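Local coordinates for protein RNA 2'-o-ribose methyltransferase (Thermus thermophilus, PDB 1IPA) that probably transfers a methyl group to a ribose 2'-hydroxyl of RNA, as a TrmH-family methyltransferase whose catalytic domain contains a deep trefoil knot, at residues K21-Q26 with Y154-I159; S25-L30 with P103-E108; A43-E48 with V165-R170; A50-G55 with Q63-L68; A199-A204 with A250-Y255. All blocks are in the same frame, centred on the assembly; numbering follows the deposited sequence.

Contact 1: K21-Q26 with Y154-I159; sequences KHRDSQ and YSPQVI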
# COMPACT_ATOMS: atom_id res chain seq x y z
N LYS A 21 -2.85 4.41 17.21
CA LYS A 21 -2.73 3.82 18.55
C LYS A 21 -3.97 3.01 18.94
O LYS A 21 -3.86 1.94 19.53
CB LYS A 21 -2.48 4.91 19.60
CG LYS A 21 -1.03 5.02 20.07
CD LYS A 21 -0.07 5.37 18.94
CE LYS A 21 1.35 5.62 19.45
NZ LYS A 21 1.45 6.81 20.33
N HIS A 22 -5.15 3.52 18.60
CA HIS A 22 -6.40 2.86 18.91
C HIS A 22 -6.61 1.58 18.12
O HIS A 22 -7.19 0.62 18.63
CB HIS A 22 -7.56 3.82 18.68
CG HIS A 22 -7.50 5.04 19.55
ND1 HIS A 22 -7.97 6.27 19.14
CD2 HIS A 22 -7.02 5.21 20.80
CE1 HIS A 22 -7.77 7.15 20.10
NE2 HIS A 22 -7.19 6.54 21.12
N ARG A 23 -6.14 1.55 16.88
CA ARG A 23 -6.27 0.35 16.07
C ARG A 23 -5.36 -0.73 16.62
O ARG A 23 -5.74 -1.89 16.72
CB ARG A 23 -5.87 0.63 14.62
CG ARG A 23 -6.71 1.65 13.91
CD ARG A 23 -6.41 1.64 12.43
NE ARG A 23 -5.13 2.27 12.10
CZ ARG A 23 -4.97 3.57 11.90
NH1 ARG A 23 -6.00 4.39 12.00
NH2 ARG A 23 -3.77 4.05 11.56
N ASP A 24 -4.15 -0.33 16.99
CA ASP A 24 -3.17 -1.28 17.51
C ASP A 24 -3.53 -1.90 18.85
O ASP A 24 -3.39 -3.10 19.04
CB ASP A 24 -1.79 -0.62 17.61
CG ASP A 24 -1.28 -0.13 16.27
OD1 ASP A 24 -1.65 -0.71 15.23
OD2 ASP A 24 -0.48 0.84 16.26
N SER A 25 -4.02 -1.08 19.77
CA SER A 25 -4.35 -1.61 21.08
C SER A 25 -5.58 -2.50 21.04
O SER A 25 -5.63 -3.50 21.74
CB SER A 25 -4.54 -0.47 22.09
OG SER A 25 -5.81 0.14 21.93
N GLN A 26 -6.55 -2.15 20.20
CA GLN A 26 -7.77 -2.95 20.11
C GLN A 26 -7.72 -4.01 19.02
O GLN A 26 -8.64 -4.81 18.89
CB GLN A 26 -8.97 -2.06 19.86
CG GLN A 26 -9.28 -1.11 20.99
CD GLN A 26 -10.34 -0.11 20.60
OE1 GLN A 26 -10.16 0.67 19.66
NE2 GLN A 26 -11.46 -0.12 21.31
N TYR A 154 -2.55 -0.99 8.33
CA TYR A 154 -3.99 -0.95 8.56
C TYR A 154 -4.63 0.44 8.57
O TYR A 154 -5.82 0.57 8.85
CB TYR A 154 -4.32 -1.71 9.85
CG TYR A 154 -3.84 -3.15 9.80
CD1 TYR A 154 -2.60 -3.52 10.36
CD2 TYR A 154 -4.56 -4.12 9.10
CE1 TYR A 154 -2.10 -4.83 10.20
CE2 TYR A 154 -4.07 -5.41 8.94
CZ TYR A 154 -2.84 -5.76 9.48
OH TYR A 154 -2.37 -7.04 9.28
N SER A 155 -3.86 1.46 8.23
CA SER A 155 -4.39 2.82 8.22
C SER A 155 -5.41 2.97 7.11
O SER A 155 -5.34 2.30 6.08
CB SER A 155 -3.28 3.85 8.04
OG SER A 155 -2.95 4.02 6.67
N PRO A 156 -6.40 3.85 7.31
CA PRO A 156 -7.43 4.08 6.30
C PRO A 156 -6.87 4.61 4.97
O PRO A 156 -7.35 4.22 3.90
CB PRO A 156 -8.36 5.08 6.97
CG PRO A 156 -8.29 4.66 8.39
CD PRO A 156 -6.80 4.44 8.60
N GLN A 157 -5.86 5.47 5.02
CA GLN A 157 -5.30 6.01 3.77
C GLN A 157 -4.46 5.01 2.99
O GLN A 157 -4.47 5.04 1.76
CB GLN A 157 -4.50 7.31 4.01
CG GLN A 157 -3.84 7.45 5.36
CD GLN A 157 -4.83 7.75 6.48
OE1 GLN A 157 -5.59 8.72 6.40
NE2 GLN A 157 -4.83 6.93 7.52
N VAL A 158 -3.75 4.13 3.68
CA VAL A 158 -2.95 3.13 2.99
C VAL A 158 -3.91 2.17 2.30
O VAL A 158 -3.67 1.72 1.19
CB VAL A 158 -2.06 2.33 3.97
CG1 VAL A 158 -1.28 1.27 3.21
CG2 VAL A 158 -1.10 3.27 4.69
N ILE A 159 -5.01 1.86 2.98
CA ILE A 159 -6.01 0.96 2.43
C ILE A 159 -6.73 1.56 1.21
O ILE A 159 -6.90 0.88 0.20
CB ILE A 159 -7.06 0.56 3.51
CG1 ILE A 159 -6.42 -0.44 4.49
CG2 ILE A 159 -8.31 -0.03 2.85
CD1 ILE A 159 -7.21 -0.63 5.81

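Contact 2: S25-L30 with P103-E108; sequences SQRRFL and PERTLE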
# COMPACT_ATOMS: atom_id res chain seq x y z
N SER A 25 -4.02 -1.08 19.77
CA SER A 25 -4.35 -1.61 21.08
C SER A 25 -5.58 -2.50 21.04
O SER A 25 -5.63 -3.50 21.74
CB SER A 25 -4.54 -0.47 22.09
OG SER A 25 -5.81 0.14 21.93
N GLN A 26 -6.55 -2.15 20.20
CA GLN A 26 -7.77 -2.95 20.11
C GLN A 26 -7.72 -4.01 19.02
O GLN A 26 -8.64 -4.81 18.89
CB GLN A 26 -8.97 -2.06 19.86
CG GLN A 26 -9.28 -1.11 20.99
CD GLN A 26 -10.34 -0.11 20.60
OE1 GLN A 26 -10.16 0.67 19.66
NE2 GLN A 26 -11.46 -0.12 21.31
N ARG A 27 -6.65 -4.01 18.23
CA ARG A 27 -6.50 -4.97 17.15
C ARG A 27 -7.69 -4.97 16.19
O ARG A 27 -8.16 -6.02 15.77
CB ARG A 27 -6.28 -6.37 17.70
CG ARG A 27 -4.94 -6.52 18.37
CD ARG A 27 -4.76 -7.89 18.98
NE ARG A 27 -3.56 -7.94 19.80
CZ ARG A 27 -3.16 -9.01 20.48
NH1 ARG A 27 -3.86 -10.14 20.44
NH2 ARG A 27 -2.04 -8.96 21.19
N ARG A 28 -8.17 -3.78 15.86
CA ARG A 28 -9.29 -3.64 14.94
C ARG A 28 -9.10 -2.43 14.02
O ARG A 28 -8.38 -1.49 14.36
CB ARG A 28 -10.59 -3.54 15.72
CG ARG A 28 -11.02 -4.90 16.26
CD ARG A 28 -12.18 -4.80 17.20
NE ARG A 28 -12.68 -6.14 17.55
CZ ARG A 28 -11.98 -7.05 18.22
NH1 ARG A 28 -10.75 -6.78 18.63
NH2 ARG A 28 -12.52 -8.24 18.47
N PHE A 29 -9.72 -2.48 12.85
CA PHE A 29 -9.61 -1.39 11.90
C PHE A 29 -10.81 -1.38 10.96
O PHE A 29 -11.48 -2.39 10.78
CB PHE A 29 -8.29 -1.47 11.11
CG PHE A 29 -8.16 -2.70 10.24
CD1 PHE A 29 -8.28 -2.60 8.86
CD2 PHE A 29 -7.89 -3.95 10.81
CE1 PHE A 29 -8.14 -3.72 8.04
CE2 PHE A 29 -7.75 -5.08 9.99
CZ PHE A 29 -7.87 -4.96 8.61
N LEU A 30 -11.06 -0.21 10.36
CA LEU A 30 -12.17 -0.03 9.47
C LEU A 30 -11.76 -0.25 8.03
O LEU A 30 -10.63 0.05 7.63
CB LEU A 30 -12.74 1.38 9.63
CG LEU A 30 -13.17 1.78 11.04
CD1 LEU A 30 -13.30 3.29 11.13
CD2 LEU A 30 -14.47 1.08 11.39
N PRO A 103 -5.38 -8.93 11.57
CA PRO A 103 -4.81 -10.25 11.30
C PRO A 103 -3.71 -10.75 12.23
O PRO A 103 -3.10 -9.99 12.99
CB PRO A 103 -4.32 -10.12 9.87
CG PRO A 103 -5.37 -9.24 9.26
CD PRO A 103 -5.54 -8.17 10.32
N GLU A 104 -3.46 -12.06 12.16
CA GLU A 104 -2.44 -12.72 12.96
C GLU A 104 -1.07 -12.50 12.33
O GLU A 104 -0.52 -13.38 11.66
CB GLU A 104 -2.71 -14.23 13.05
CG GLU A 104 -4.06 -14.61 13.63
CD GLU A 104 -4.21 -16.11 13.80
OE1 GLU A 104 -4.01 -16.85 12.82
OE2 GLU A 104 -4.53 -16.56 14.93
N ARG A 105 -0.53 -11.30 12.54
CA ARG A 105 0.78 -10.91 12.03
C ARG A 105 1.78 -12.07 12.05
O ARG A 105 2.46 -12.30 13.05
CB ARG A 105 1.28 -9.74 12.86
CG ARG A 105 0.65 -9.69 14.25
CD ARG A 105 1.00 -8.42 15.00
NE ARG A 105 0.27 -8.32 16.26
CZ ARG A 105 -1.05 -8.17 16.35
NH1 ARG A 105 -1.80 -8.10 15.25
NH2 ARG A 105 -1.63 -8.09 17.54
N THR A 106 1.87 -12.78 10.92
CA THR A 106 2.78 -13.92 10.79
C THR A 106 4.21 -13.43 10.59
O THR A 106 4.50 -12.66 9.67
CB THR A 106 2.37 -14.83 9.61
OG1 THR A 106 3.22 -15.98 9.56
CG2 THR A 106 2.48 -14.07 8.29
N LEU A 107 5.11 -13.90 11.46
CA LEU A 107 6.51 -13.51 11.41
C LEU A 107 7.35 -14.37 10.46
O LEU A 107 8.53 -14.61 10.71
CB LEU A 107 7.12 -13.58 12.81
CG LEU A 107 6.35 -12.87 13.93
CD1 LEU A 107 6.96 -13.25 15.27
CD2 LEU A 107 6.38 -11.37 13.71
N GLU A 108 6.74 -14.83 9.37
CA GLU A 108 7.46 -15.65 8.40
C GLU A 108 8.51 -14.81 7.69
O GLU A 108 8.28 -13.65 7.35
CB GLU A 108 6.49 -16.24 7.38
CG GLU A 108 5.56 -17.30 7.96
CD GLU A 108 4.61 -17.87 6.93
OE1 GLU A 108 3.79 -17.09 6.38
OE2 GLU A 108 4.67 -19.09 6.66

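Contact 3: A43-E48 with V165-R170; sequences AGIELE and VVFSLR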
# COMPACT_ATOMS: atom_id res chain seq x y z
N ALA A 43 -8.29 -12.27 1.54
CA ALA A 43 -6.99 -12.42 2.19
C ALA A 43 -7.06 -13.13 3.54
O ALA A 43 -6.04 -13.35 4.18
CB ALA A 43 -6.31 -11.05 2.36
N GLY A 44 -8.27 -13.47 3.97
CA GLY A 44 -8.43 -14.16 5.23
C GLY A 44 -8.74 -13.28 6.43
O GLY A 44 -8.81 -13.77 7.56
N ILE A 45 -8.93 -11.99 6.19
CA ILE A 45 -9.24 -11.05 7.27
C ILE A 45 -10.66 -11.28 7.78
O ILE A 45 -11.62 -11.30 7.01
CB ILE A 45 -9.08 -9.59 6.78
CG1 ILE A 45 -7.61 -9.31 6.51
CG2 ILE A 45 -9.63 -8.62 7.80
CD1 ILE A 45 -7.36 -7.97 5.90
N GLU A 46 -10.79 -11.44 9.10
CA GLU A 46 -12.10 -11.66 9.70
C GLU A 46 -12.80 -10.33 9.97
O GLU A 46 -12.18 -9.36 10.42
CB GLU A 46 -11.96 -12.42 11.02
CG GLU A 46 -10.96 -13.57 10.99
CD GLU A 46 -10.94 -14.37 12.28
OE1 GLU A 46 -11.90 -15.15 12.50
OE2 GLU A 46 -9.99 -14.22 13.07
N LEU A 47 -14.09 -10.30 9.66
CA LEU A 47 -14.91 -9.12 9.87
C LEU A 47 -15.80 -9.33 11.09
O LEU A 47 -16.16 -10.47 11.39
CB LEU A 47 -15.78 -8.88 8.63
CG LEU A 47 -15.30 -7.91 7.54
CD1 LEU A 47 -13.78 -7.87 7.44
CD2 LEU A 47 -15.95 -8.32 6.22
N GLU A 48 -16.15 -8.27 11.79
CA GLU A 48 -17.02 -8.41 12.95
C GLU A 48 -18.37 -7.76 12.71
O GLU A 48 -19.40 -8.25 13.17
CB GLU A 48 -16.37 -7.82 14.20
CG GLU A 48 -15.08 -8.51 14.55
CD GLU A 48 -14.65 -8.24 15.98
OE1 GLU A 48 -14.71 -7.07 16.40
OE2 GLU A 48 -14.24 -9.21 16.66
N VAL A 165 -4.99 -3.49 -1.96
CA VAL A 165 -3.85 -4.33 -2.31
C VAL A 165 -2.93 -4.62 -1.13
O VAL A 165 -2.20 -5.61 -1.14
CB VAL A 165 -3.06 -3.69 -3.49
CG1 VAL A 165 -1.62 -4.14 -3.50
CG2 VAL A 165 -3.73 -4.05 -4.81
N VAL A 166 -2.97 -3.77 -0.10
CA VAL A 166 -2.13 -3.96 1.09
C VAL A 166 -2.39 -5.27 1.83
O VAL A 166 -1.53 -5.77 2.54
CB VAL A 166 -2.31 -2.84 2.14
CG1 VAL A 166 -1.60 -1.61 1.69
CG2 VAL A 166 -3.79 -2.55 2.36
N PHE A 167 -3.60 -5.81 1.66
CA PHE A 167 -3.98 -7.06 2.31
C PHE A 167 -3.32 -8.29 1.70
O PHE A 167 -3.40 -9.38 2.26
CB PHE A 167 -5.51 -7.24 2.25
CG PHE A 167 -6.28 -6.11 2.87
CD1 PHE A 167 -7.34 -5.51 2.18
CD2 PHE A 167 -5.95 -5.62 4.13
CE1 PHE A 167 -8.03 -4.46 2.73
CE2 PHE A 167 -6.65 -4.55 4.69
CZ PHE A 167 -7.69 -3.97 4.00
N SER A 168 -2.67 -8.12 0.55
CA SER A 168 -2.05 -9.24 -0.14
C SER A 168 -0.60 -9.07 -0.63
O SER A 168 0.13 -10.05 -0.77
CB SER A 168 -2.94 -9.66 -1.31
OG SER A 168 -3.24 -8.54 -2.14
N LEU A 169 -0.18 -7.84 -0.90
CA LEU A 169 1.19 -7.59 -1.38
C LEU A 169 2.22 -7.60 -0.25
O LEU A 169 2.14 -6.77 0.66
CB LEU A 169 1.27 -6.26 -2.11
CG LEU A 169 2.64 -5.97 -2.74
CD1 LEU A 169 2.99 -7.09 -3.72
CD2 LEU A 169 2.63 -4.62 -3.45
N ARG A 170 3.18 -8.51 -0.32
CA ARG A 170 4.21 -8.59 0.71
C ARG A 170 4.91 -7.24 0.85
O ARG A 170 5.68 -6.82 -0.00
CB ARG A 170 5.24 -9.67 0.36
CG ARG A 170 6.31 -9.80 1.43
CD ARG A 170 7.48 -10.70 1.02
NE ARG A 170 7.15 -12.12 1.04
CZ ARG A 170 6.61 -12.78 0.02
NH1 ARG A 170 6.32 -12.15 -1.11
NH2 ARG A 170 6.36 -14.08 0.13

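Contact 4: A50-G55 with Q63-L68; sequences ALVWEG and QVYAAL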
# COMPACT_ATOMS: atom_id res chain seq x y z
N ALA A 50 -20.68 -4.89 9.78
CA ALA A 50 -20.73 -4.08 8.58
C ALA A 50 -21.77 -2.99 8.72
O ALA A 50 -22.88 -3.23 9.17
CB ALA A 50 -21.05 -4.96 7.38
N LEU A 51 -21.39 -1.78 8.33
CA LEU A 51 -22.31 -0.66 8.37
C LEU A 51 -22.83 -0.48 6.95
O LEU A 51 -22.09 -0.70 5.99
CB LEU A 51 -21.61 0.61 8.86
CG LEU A 51 -21.48 0.75 10.38
CD1 LEU A 51 -20.71 -0.42 10.97
CD2 LEU A 51 -20.79 2.06 10.69
N VAL A 52 -24.10 -0.08 6.83
CA VAL A 52 -24.74 0.10 5.53
C VAL A 52 -25.52 1.40 5.42
O VAL A 52 -26.27 1.75 6.33
CB VAL A 52 -25.70 -1.06 5.26
CG1 VAL A 52 -26.35 -0.90 3.90
CG2 VAL A 52 -24.96 -2.38 5.37
N TRP A 53 -25.35 2.10 4.30
CA TRP A 53 -26.05 3.36 4.02
C TRP A 53 -27.56 3.10 4.03
O TRP A 53 -28.06 2.22 3.31
CB TRP A 53 -25.61 3.88 2.65
CG TRP A 53 -26.37 5.06 2.06
CD1 TRP A 53 -26.66 5.26 0.72
CD2 TRP A 53 -26.85 6.23 2.74
NE1 TRP A 53 -27.28 6.47 0.54
CE2 TRP A 53 -27.41 7.09 1.76
CE3 TRP A 53 -26.87 6.64 4.08
CZ2 TRP A 53 -27.98 8.33 2.08
CZ3 TRP A 53 -27.43 7.87 4.40
CH2 TRP A 53 -27.98 8.70 3.40
N GLU A 54 -28.28 3.85 4.85
CA GLU A 54 -29.73 3.71 4.94
C GLU A 54 -30.37 4.03 3.59
O GLU A 54 -31.46 3.56 3.28
CB GLU A 54 -30.27 4.66 6.02
CG GLU A 54 -30.18 6.12 5.65
CD GLU A 54 -30.47 7.04 6.81
OE1 GLU A 54 -31.08 6.58 7.80
OE2 GLU A 54 -30.11 8.24 6.73
N GLY A 55 -29.66 4.82 2.78
CA GLY A 55 -30.16 5.18 1.46
C GLY A 55 -29.90 4.13 0.38
O GLY A 55 -30.13 4.38 -0.80
N GLN A 63 -23.46 -6.93 -3.99
CA GLN A 63 -22.97 -8.29 -4.11
C GLN A 63 -21.94 -8.61 -3.03
O GLN A 63 -21.78 -9.77 -2.65
CB GLN A 63 -22.39 -8.56 -5.51
CG GLN A 63 -21.19 -7.72 -5.94
CD GLN A 63 -19.85 -8.32 -5.52
OE1 GLN A 63 -19.70 -9.53 -5.42
NE2 GLN A 63 -18.86 -7.45 -5.30
N VAL A 64 -21.25 -7.59 -2.53
CA VAL A 64 -20.27 -7.81 -1.47
C VAL A 64 -21.07 -8.02 -0.19
O VAL A 64 -20.74 -8.88 0.62
CB VAL A 64 -19.33 -6.60 -1.26
CG1 VAL A 64 -18.39 -6.88 -0.10
CG2 VAL A 64 -18.53 -6.35 -2.52
N TYR A 65 -22.12 -7.22 -0.02
CA TYR A 65 -22.98 -7.30 1.15
C TYR A 65 -23.61 -8.68 1.18
O TYR A 65 -23.70 -9.31 2.24
CB TYR A 65 -24.08 -6.24 1.06
CG TYR A 65 -24.99 -6.16 2.28
CD1 TYR A 65 -26.14 -5.36 2.26
CD2 TYR A 65 -24.69 -6.85 3.45
CE1 TYR A 65 -26.96 -5.25 3.38
CE2 TYR A 65 -25.51 -6.75 4.58
CZ TYR A 65 -26.64 -5.95 4.54
OH TYR A 65 -27.45 -5.84 5.65
N ALA A 66 -24.05 -9.16 0.02
CA ALA A 66 -24.67 -10.47 -0.07
C ALA A 66 -23.70 -11.55 0.39
O ALA A 66 -24.05 -12.41 1.21
CB ALA A 66 -25.10 -10.74 -1.51
N ALA A 67 -22.47 -11.51 -0.12
CA ALA A 67 -21.45 -12.49 0.21
C ALA A 67 -20.83 -12.33 1.60
O ALA A 67 -19.61 -12.29 1.74
CB ALA A 67 -20.35 -12.47 -0.84
N LEU A 68 -21.67 -12.24 2.63
CA LEU A 68 -21.18 -12.09 3.99
C LEU A 68 -21.59 -13.27 4.88
O LEU A 68 -22.36 -14.13 4.40
CB LEU A 68 -21.69 -10.78 4.59
CG LEU A 68 -21.25 -9.49 3.89
CD1 LEU A 68 -21.84 -8.30 4.63
CD2 LEU A 68 -19.73 -9.38 3.85

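Contact 5: A199-A204 with A250-Y255; sequences ALYWEA and AALLLY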
# COMPACT_ATOMS: atom_id res chain seq x y z
N ALA A 199 22.86 6.87 -17.18
CA ALA A 199 22.06 5.88 -17.88
C ALA A 199 20.56 6.07 -17.65
O ALA A 199 20.12 6.37 -16.54
CB ALA A 199 22.47 4.47 -17.45
N LEU A 200 19.80 5.93 -18.73
CA LEU A 200 18.36 6.04 -18.67
C LEU A 200 17.88 4.71 -18.11
O LEU A 200 18.55 3.68 -18.29
CB LEU A 200 17.79 6.25 -20.08
CG LEU A 200 17.88 7.67 -20.64
CD1 LEU A 200 17.42 7.69 -22.08
CD2 LEU A 200 17.02 8.59 -19.79
N TYR A 201 16.73 4.71 -17.43
CA TYR A 201 16.23 3.49 -16.83
C TYR A 201 15.96 2.37 -17.82
O TYR A 201 16.05 1.20 -17.46
CB TYR A 201 14.98 3.80 -15.97
CG TYR A 201 13.69 4.05 -16.72
CD1 TYR A 201 12.71 3.06 -16.79
CD2 TYR A 201 13.42 5.28 -17.32
CE1 TYR A 201 11.49 3.29 -17.43
CE2 TYR A 201 12.21 5.52 -17.97
CZ TYR A 201 11.25 4.52 -18.01
OH TYR A 201 10.04 4.73 -18.63
N TRP A 202 15.67 2.71 -19.08
CA TRP A 202 15.41 1.70 -20.11
C TRP A 202 16.63 0.87 -20.44
O TRP A 202 16.51 -0.21 -20.99
CB TRP A 202 14.95 2.33 -21.42
CG TRP A 202 13.67 3.04 -21.35
CD1 TRP A 202 12.44 2.49 -21.11
CD2 TRP A 202 13.46 4.44 -21.55
NE1 TRP A 202 11.48 3.47 -21.15
CE2 TRP A 202 12.08 4.67 -21.42
CE3 TRP A 202 14.31 5.51 -21.83
CZ2 TRP A 202 11.52 5.95 -21.55
CZ3 TRP A 202 13.76 6.78 -21.97
CH2 TRP A 202 12.37 6.98 -21.83
N GLU A 203 17.81 1.41 -20.13
CA GLU A 203 19.07 0.73 -20.45
C GLU A 203 19.53 -0.26 -19.40
O GLU A 203 20.42 -1.08 -19.67
CB GLU A 203 20.16 1.77 -20.69
CG GLU A 203 19.76 2.80 -21.72
CD GLU A 203 20.85 3.79 -22.01
OE1 GLU A 203 21.89 3.35 -22.56
OE2 GLU A 203 20.69 4.99 -21.68
N ALA A 204 18.96 -0.19 -18.21
CA ALA A 204 19.33 -1.12 -17.16
C ALA A 204 18.77 -2.49 -17.50
O ALA A 204 17.81 -2.59 -18.26
CB ALA A 204 18.79 -0.65 -15.83
N ALA A 250 7.55 4.45 -9.47
CA ALA A 250 7.58 3.03 -9.18
C ALA A 250 6.90 2.24 -10.28
O ALA A 250 7.33 1.15 -10.61
CB ALA A 250 6.92 2.75 -7.83
N ALA A 251 5.83 2.80 -10.85
CA ALA A 251 5.13 2.12 -11.93
C ALA A 251 6.01 2.06 -13.18
O ALA A 251 6.14 1.00 -13.81
CB ALA A 251 3.84 2.83 -12.26
N LEU A 252 6.62 3.19 -13.51
CA LEU A 252 7.49 3.27 -14.68
C LEU A 252 8.60 2.22 -14.63
O LEU A 252 8.74 1.41 -15.53
CB LEU A 252 8.10 4.67 -14.78
CG LEU A 252 7.08 5.76 -15.13
CD1 LEU A 252 7.71 7.15 -15.00
CD2 LEU A 252 6.58 5.53 -16.55
N LEU A 253 9.39 2.25 -13.56
CA LEU A 253 10.49 1.31 -13.38
C LEU A 253 10.01 -0.14 -13.36
O LEU A 253 10.60 -1.00 -14.01
CB LEU A 253 11.22 1.62 -12.07
CG LEU A 253 11.74 3.05 -11.97
CD1 LEU A 253 11.97 3.40 -10.52
CD2 LEU A 253 13.01 3.20 -12.80
N LEU A 254 8.94 -0.41 -12.63
CA LEU A 254 8.42 -1.77 -12.53
C LEU A 254 7.78 -2.28 -13.83
O LEU A 254 7.91 -3.48 -14.14
CB LEU A 254 7.45 -1.87 -11.35
CG LEU A 254 8.11 -1.53 -10.01
CD1 LEU A 254 7.13 -1.71 -8.87
CD2 LEU A 254 9.33 -2.41 -9.79
N TYR A 255 7.12 -1.41 -14.58
CA TYR A 255 6.53 -1.84 -15.84
C TYR A 255 7.61 -2.09 -16.89
O TYR A 255 7.42 -2.91 -17.77
CB TYR A 255 5.51 -0.83 -16.37
CG TYR A 255 4.11 -1.18 -15.93
CD1 TYR A 255 3.65 -0.80 -14.66
CD2 TYR A 255 3.28 -1.96 -16.73
CE1 TYR A 255 2.40 -1.20 -14.20
CE2 TYR A 255 2.03 -2.36 -16.28
CZ TYR A 255 1.60 -1.98 -15.02
OH TYR A 255 0.36 -2.38 -14.57
O HOH W 1 8.01 2.60 -18.14

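Contact 1: K21-Q26 with Y154-I159
R23 lays its guanidinium over S155 and P156, the N-cap and first residue of helix 156-161, joining helix 20-26 of the eL30-like N-terminal domain to the knotted SPOUT domain. The nearest CA atoms, those of R23 and Y154, are 8.0 Å apart, so the long side chain has to bridge the gap. Its CG lies anti to the carbonyl carbon (chi1 -62°), and a bend at chi3 (-74°) turns one face of the planar group toward the helix start. Over that face sit S155 CA and P156 CD, both displaced toward the rim; NH1 comes within 3.5 Å of P156 CD, and NH2 within 3.6 Å of S155 CB. Two partners hold its rotation: NH1 donates to L17 O, ahead of its own helix, and NH2 forms a salt bridge with D152, just before Y154. A leucine here would probably leave D152 without its charge mate and L17 O without this donor. Y154 O approaches the guanidinium obliquely, 3.7 Å from R23 NE.

Contact 2: S25-L30 with P103-E108
R27 and R105 meet where helix 20-26 turns into strand 28-32, an outer strand of the five-stranded mixed sheet, and the loop 103-108 sets off toward the methyltransferase domain. R27 leaves the helix with positive phi (54°) and sends out an extended chain. R105 NH2 comes over one face of the R27 guanidinium, 3.0 Å from R27 NE, while R27 NE lies near the edge of the R105 group; the planes are 77° apart. Both atoms are donors, so this is a contact of like charges, probably eased by solvent since both residues are exposed. Next, R28 points away from the loop: its NH1 donates to Q26 O at 2.9 Å, within the guanidinium plane, and its NE forms a salt bridge with E48. F29 then turns back toward the loop. With chi1 at 64° F29 CG sits between the backbone N and the carbonyl carbon, and the side chain crosses P103 at about a right angle. The closest atoms there are F29 CE2 and P103 CD, 3.8 Å apart.

Contact 3: A43-E48 with V165-R170
F167 packs against A43 and I45, and its side chain traces the whole contact. At the root, F167 CB lies 3.9 Å from A43 CB, a methyl that also reaches to 3.4 Å from F167 O. F167 CG lies anti to the carbonyl carbon (chi1 -58°), which swings the ring toward I45 CD1. F167 CG stands 3.7 Å from that methyl, and the closest approach comes at F167 CD2, 3.3 Å from I45 CD1; at F167 CE2 the distance opens again to 3.7 Å. The two side chains cross at about a right angle, with the methyl oblique to the ring. V166 CG2 sits over the centre of one ring face, and the CZ tip continues toward I159. The 3-10 segment 165-167 presents the phenylalanine, and V165 O accepts from both S168 N and L169 N. Opposite, G44 closes helix 34-42 in a Schellman motif. Between side chains the contact is wholly apolar, which implies that van der Waals fit, centred on the buried I45, rather than directed polar bonds joins the eL30-like domain to the knotted SPOUT domain here.

Contact 4: A50-G55 with Q63-L68
Y65 and L68 face V52 and A50 within a beta-alpha-beta crossover, in which helix 59-66 links strand 47-53 to its parallel neighbour 75-79. Along the helix, V64 turns its side chain to helix 34-42 instead, packing on A34 and I37. Y65, one residue on, points at the strand. Its CG is anti to the backbone N (chi1 -175°), which carries the ring out to V52, and V52 CG2 settles over one face in a CH-pi contact. The methyl lies 4.2 Å from the centroid of the Y65 ring and 21° off its normal, shifted toward the rim so that Y65 CE1 and CZ are both 4.0 Å from V52 CG2. The same tyrosine packs on L57 and on L76 of strand 75-79. After A66 the helix ends; A67 centres an inverse gamma turn, closed by a weak bond from L68 N to A66 O. That turn brings L68 back to the strand, where its CD1 rests 4.4 Å from A50 CB.

Contact 5: A199-A204 with A250-Y255
Y201 and L253 bring the backbones to 7.0 Å at their CA atoms, where the loop 199-204 runs beside helix 246-261 in the SPOUT methyltransferase domain. Residues 201-203 have helical phi/psi but lack the regular bonds of a helix; the turn is held by E203 N to L200 O, 3.0 Å, and by L200 N to the side-chain OE2 of E203. Y201 carries the contact. Its chi1 of 76° places CG between its own backbone N and carbonyl carbon, and from there the side chain crosses both leucines obliquely. At the root, Y201 CB meets L253 CD2 at 3.8 Å; further out, Y201 CE1 lies 3.8 Å from L252 O. At the tip, a water in the plane of the ring hydrogen-bonds Y201 OH at 3.0 Å and donates to L252 O, also at 3.0 Å, giving that helix carbonyl a water-mediated link to the loop. W202 CD1 covers part of one ring face. A phenylalanine in place of Y201 would probably lose the water link and leave L252 O without this tie. Y201 also packs on V233 of strand 231-233, while L253 reaches I212 and V214 of strand 210-214 in the parallel sheet and L254 packs on A137 and A140 of helix 127-140.

Overall arrangement
Contacts 1 and 3 join the N-terminal domain to the knotted domain, and contact 2 adjoins both, at the segment leading from one domain to the other; they form one patch in which F29, Y154, I159, F167, I45 and P103 pack together. Its chemistry varies: apolar in contact 3, a buried arginine over a helix start in contact 1, two exposed arginines beside a buried phenylalanine in contact 2. Contacts 1 and 2 both use helix 20-26, and a salt bridge of R28 with E48 ties 2 to 3. Contacts 3 and 4 share strand 47-53, yet contact 4, a CH-pi and aliphatic packing, stays inside the N-terminal domain. Contact 5, the most buried, lies inside the knotted domain and adds a water bridge.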